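Local coordinates for putative sugar binding protein (Bacteroides vulgatus ATCC 8482, PDB 3KEZ) that probably binds sugars or other nutrients at the outer membrane, as a calcium-binding member of the SusD family, at residues M199-L202 / S203-Y206; S307-K310 / K311-Y315. All coordinates share one frame; numbering follows the deposited sequence.

Contact 1: M199-L202 / S203-Y206; sequences MTLL and SRVY
L202 packs against one face of the Y206 ring, one helical turn further on. Its CD1 stands 3.9 Å from the ring centroid, 22° off the normal, as a CH-pi contact shifted toward the rim. CG comes closer to one ring carbon, with L202 CG to Y206 CE2 at 3.5 Å. L202 has CG anti to its backbone N (chi1 176°), which swings the branched end along the helix toward the ring. Both residues belong to helix 195-209, part of the TPR-like helical body of the SusD fold, and Y206 N bonds to L202 O at 2.9 Å. Replacing Y206 by an alanine would probably open a gap over L202 and loosen the packing on I174 and A215 of the adjacent helices. On another side of the helix, L201 CD1 lies over one face of the R204 guanidinium, 3.6 Å from R204 NH1. R204 NE forms a salt bridge with E339 of helix 337-350. T200 O is gripped twice: by R204 N at 3.1 Å and by S203 OG at 2.7 Å. S203 OG also bonds to N343 of helix 337-350.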
loop_
_atom_site.group_PDB
_atom_site.type_symbol
_atom_site.label_atom_id
_atom_site.label_comp_id
_atom_site.label_asym_id
_atom_site.label_seq_id
_atom_site.Cartn_x
_atom_site.Cartn_y
_atom_site.Cartn_z
HETATM N N MSE A 199 4.388 6.922 -10.493
HETATM C CA MSE A 199 3.245 7.725 -10.963
HETATM C C MSE A 199 1.921 7.211 -10.360
HETATM O O MSE A 199 1.038 7.986 -10.007
HETATM C CB MSE A 199 3.148 7.731 -12.473
HETATM C CG MSE A 199 4.143 8.517 -13.172
HETATM SE SE MSE A 199 3.658 8.671 -15.056
HETATM C CE MSE A 199 5.124 9.844 -15.631
ATOM N N THR A 200 1.776 5.897 -10.270
ATOM C CA THR A 200 0.567 5.309 -9.690
ATOM C C THR A 200 0.452 5.688 -8.221
ATOM O O THR A 200 -0.598 6.152 -7.794
ATOM C CB THR A 200 0.534 3.789 -9.864
ATOM O OG1 THR A 200 0.564 3.485 -11.251
ATOM C CG2 THR A 200 -0.693 3.178 -9.256
ATOM N N LEU A 201 1.544 5.575 -7.466
ATOM C CA LEU A 201 1.530 5.952 -6.019
ATOM C C LEU A 201 1.217 7.441 -5.922
ATOM O O LEU A 201 0.360 7.838 -5.152
ATOM C CB LEU A 201 2.842 5.651 -5.318
ATOM C CG LEU A 201 2.984 5.957 -3.827
ATOM C CD1 LEU A 201 1.780 5.394 -3.052
ATOM C CD2 LEU A 201 4.311 5.411 -3.267
ATOM N N LEU A 202 1.854 8.246 -6.775
ATOM C CA LEU A 202 1.663 9.692 -6.703
ATOM C C LEU A 202 0.173 10.033 -6.966
ATOM O O LEU A 202 -0.377 10.885 -6.278
ATOM C CB LEU A 202 2.590 10.445 -7.659
ATOM C CG LEU A 202 2.385 11.969 -7.704
ATOM C CD1 LEU A 202 2.316 12.584 -6.282
ATOM C CD2 LEU A 202 3.470 12.622 -8.535
ATOM N N SER A 203 -0.457 9.327 -7.910
ATOM C CA SER A 203 -1.890 9.489 -8.146
ATOM C C SER A 203 -2.729 9.181 -6.924
ATOM O O SER A 203 -3.691 9.869 -6.641
ATOM C CB SER A 203 -2.388 8.688 -9.395
ATOM O OG SER A 203 -2.588 7.302 -9.131
ATOM N N ARG A 204 -2.352 8.148 -6.188
ATOM C CA ARG A 204 -3.022 7.839 -4.927
ATOM C C ARG A 204 -2.842 8.980 -3.943
ATOM O O ARG A 204 -3.809 9.412 -3.277
ATOM C CB ARG A 204 -2.471 6.508 -4.337
ATOM C CG ARG A 204 -3.297 6.026 -3.123
ATOM C CD ARG A 204 -2.521 5.065 -2.271
ATOM N NE ARG A 204 -2.033 3.926 -3.011
ATOM C CZ ARG A 204 -1.117 3.082 -2.545
ATOM N NH1 ARG A 204 -0.573 3.265 -1.363
ATOM N NH2 ARG A 204 -0.716 2.061 -3.263
ATOM N N VAL A 205 -1.613 9.476 -3.830
ATOM C CA VAL A 205 -1.324 10.520 -2.860
ATOM C C VAL A 205 -2.161 11.768 -3.202
ATOM O O VAL A 205 -2.790 12.326 -2.323
ATOM C CB VAL A 205 0.157 10.862 -2.786
ATOM C CG1 VAL A 205 0.381 12.090 -1.845
ATOM C CG2 VAL A 205 0.987 9.655 -2.296
ATOM N N TYR A 206 -2.251 12.125 -4.478
ATOM C CA TYR A 206 -3.133 13.221 -4.885
ATOM C C TYR A 206 -4.602 12.998 -4.525
ATOM O O TYR A 206 -5.316 13.965 -4.186
ATOM C CB TYR A 206 -2.970 13.512 -6.377
ATOM C CG TYR A 206 -1.674 14.247 -6.794
ATOM C CD1 TYR A 206 -1.291 15.438 -6.178
ATOM C CD2 TYR A 206 -0.955 13.844 -7.914
ATOM C CE1 TYR A 206 -0.189 16.139 -6.588
ATOM C CE2 TYR A 206 0.172 14.577 -8.366
ATOM C CZ TYR A 206 0.523 15.714 -7.693
ATOM O OH TYR A 206 1.576 16.437 -8.085
#

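Contact 2: S307-K310 / K311-Y315; sequences SFDK and KYYAY
D309 and Y312 close the turn of a beta hairpin made by strands 306-309 and 313-316. Y312 N donates to D309 O at 2.8 Å. K310 and K311 take the two central positions of this beta turn. K310 has the backbone angles of the first position of type II', but K311 departs from the ideal, and the turn is only roughly of that type. Further along the strands, S307 and Y315 form an antiparallel hydrogen-bonded pair. Their bonds run both ways: S307 N to Y315 O, and Y315 N to S307 O at 2.7 Å. Both are nearly straight. F308 and A314 form the non-hydrogen-bonded pair between this one and the turn. There the F308 ring touches the methyl of A314, with CE2 3.6 Å from CB.

D309 lies on the same face of the sheet as Y313 and Y315. With CG anti to the backbone N (chi1 178°), the D309 carboxylate extends to the rings of Y312 and Y313. OD2 sits at the edge of the Y313 ring, 3.6 Å from CD2, and the two planes are only 15° apart. The carboxylate stands almost square to the Y312 ring. One water bridges D309 OD2 and Y315 OH: it donates to OD2 at 2.8 Å and accepts from OH at 2.7 Å. K310 CB packs over one face of the Y312 ring, 3.6 Å from its centroid. K421 makes a cation-pi contact with the same ring, and T422 bonds to Y312 O. Y312 and Y313 both face D309, the arrangement of a classic beta bulge beside a tight hairpin turn.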
loop_
_atom_site.group_PDB
_atom_site.type_symbol
_atom_site.label_atom_id
_atom_site.label_comp_id
_atom_site.label_asym_id
_atom_site.label_seq_id
_atom_site.Cartn_x
_atom_site.Cartn_y
_atom_site.Cartn_z
ATOM N N SER A 307 -9.612 -18.767 -0.783
ATOM C CA SER A 307 -9.246 -20.114 -0.329
ATOM C C SER A 307 -10.047 -20.400 0.919
ATOM O O SER A 307 -9.919 -19.715 1.927
ATOM C CB SER A 307 -7.765 -20.231 0.009
ATOM O OG SER A 307 -6.978 -20.258 -1.152
ATOM N N PHE A 308 -10.912 -21.407 0.847
ATOM C CA PHE A 308 -11.835 -21.705 1.940
ATOM C C PHE A 308 -11.300 -22.819 2.843
ATOM O O PHE A 308 -10.965 -23.903 2.374
ATOM C CB PHE A 308 -13.202 -22.136 1.405
ATOM C CG PHE A 308 -13.918 -21.061 0.663
ATOM C CD1 PHE A 308 -13.670 -20.857 -0.679
ATOM C CD2 PHE A 308 -14.832 -20.239 1.312
ATOM C CE1 PHE A 308 -14.313 -19.850 -1.368
ATOM C CE2 PHE A 308 -15.469 -19.215 0.630
ATOM C CZ PHE A 308 -15.226 -19.029 -0.707
ATOM N N ASP A 309 -11.221 -22.526 4.138
ATOM C CA ASP A 309 -10.948 -23.519 5.157
ATOM C C ASP A 309 -12.252 -24.219 5.455
ATOM O O ASP A 309 -13.040 -23.719 6.250
ATOM C CB ASP A 309 -10.450 -22.835 6.427
ATOM C CG ASP A 309 -10.191 -23.818 7.533
ATOM O OD1 ASP A 309 -10.049 -24.988 7.188
ATOM O OD2 ASP A 309 -10.187 -23.432 8.718
ATOM N N LYS A 310 -12.472 -25.375 4.825
ATOM C CA LYS A 310 -13.727 -26.116 4.948
ATOM C C LYS A 310 -14.903 -25.165 4.673
ATOM O O LYS A 310 -14.891 -24.507 3.641
ATOM C CB LYS A 310 -13.824 -26.826 6.303
ATOM C CG LYS A 310 -12.689 -27.849 6.597
ATOM C CD LYS A 310 -12.418 -28.764 5.378
ATOM C CE LYS A 310 -11.543 -29.976 5.702
ATOM N NZ LYS A 310 -10.321 -29.564 6.419
ATOM N N LYS A 311 -15.886 -25.081 5.567
ATOM C CA LYS A 311 -16.934 -24.085 5.457
ATOM C C LYS A 311 -16.809 -23.113 6.631
ATOM O O LYS A 311 -17.817 -22.680 7.184
ATOM C CB LYS A 311 -18.335 -24.736 5.395
ATOM C CG LYS A 311 -18.616 -25.521 4.101
ATOM C CD LYS A 311 -20.129 -25.709 3.803
ATOM C CE LYS A 311 -20.402 -26.006 2.306
ATOM N NZ LYS A 311 -19.836 -24.987 1.328
ATOM N N TYR A 312 -15.570 -22.747 7.002
ATOM C CA TYR A 312 -15.341 -21.952 8.213
ATOM C C TYR A 312 -14.882 -20.507 7.971
ATOM O O TYR A 312 -15.392 -19.590 8.612
ATOM C CB TYR A 312 -14.302 -22.615 9.109
ATOM C CG TYR A 312 -14.519 -24.085 9.334
ATOM C CD1 TYR A 312 -15.805 -24.605 9.564
ATOM C CD2 TYR A 312 -13.433 -24.975 9.327
ATOM C CE1 TYR A 312 -15.999 -25.993 9.771
ATOM C CE2 TYR A 312 -13.624 -26.354 9.532
ATOM C CZ TYR A 312 -14.897 -26.849 9.751
ATOM O OH TYR A 312 -15.054 -28.198 9.948
ATOM N N TYR A 313 -13.867 -20.359 7.107
ATOM C CA TYR A 313 -13.226 -19.101 6.789
ATOM C C TYR A 313 -12.816 -19.070 5.322
ATOM O O TYR A 313 -12.592 -20.123 4.700
ATOM C CB TYR A 313 -11.933 -18.943 7.555
ATOM C CG TYR A 313 -12.039 -19.112 9.018
ATOM C CD1 TYR A 313 -12.490 -18.075 9.812
ATOM C CD2 TYR A 313 -11.656 -20.299 9.624
ATOM C CE1 TYR A 313 -12.608 -18.228 11.175
ATOM C CE2 TYR A 313 -11.756 -20.458 10.995
ATOM C CZ TYR A 313 -12.227 -19.408 11.760
ATOM O OH TYR A 313 -12.313 -19.523 13.124
ATOM N N ALA A 314 -12.703 -17.863 4.782
ATOM C CA ALA A 314 -12.198 -17.660 3.445
ATOM C C ALA A 314 -11.000 -16.731 3.524
ATOM O O ALA A 314 -11.101 -15.589 3.996
ATOM C CB ALA A 314 -13.261 -17.078 2.551
ATOM N N TYR A 315 -9.862 -17.228 3.052
ATOM C CA TYR A 315 -8.632 -16.458 2.999
ATOM C C TYR A 315 -8.449 -15.852 1.609
ATOM O O TYR A 315 -8.947 -16.395 0.624
ATOM C CB TYR A 315 -7.446 -17.365 3.350
ATOM C CG TYR A 315 -7.534 -17.814 4.782
ATOM C CD1 TYR A 315 -6.970 -17.052 5.778
ATOM C CD2 TYR A 315 -8.295 -18.928 5.154
ATOM C CE1 TYR A 315 -7.111 -17.382 7.088
ATOM C CE2 TYR A 315 -8.431 -19.289 6.485
ATOM C CZ TYR A 315 -7.816 -18.505 7.443
ATOM O OH TYR A 315 -7.899 -18.800 8.756
HETATM O O HOH W 1 -8.439 -21.359 9.334
#

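Overall arrangement
The two contacts come in series along the chain, and neither encloses or crosses the other. Contact 1 comes first and closes no loop beyond a single turn of helix 195-209. Its residues 199-206, mostly buried, pack against helices 109-134, 166-183, 212-229 and 337-350. Contact 2 follows about a hundred residues later. It closes the short turn between strands 306-309 and 313-316, and the hairpin is joined to strand 284-286 by a backbone bond between A314 and I286. The contacts lie on opposite sides of the chain's centre. The centres of contact 1 and contact 2 are about 34 Å apart, and the nearest atoms of contact 1 and contact 2 are about 20 Å apart. Neither is at the calcium site.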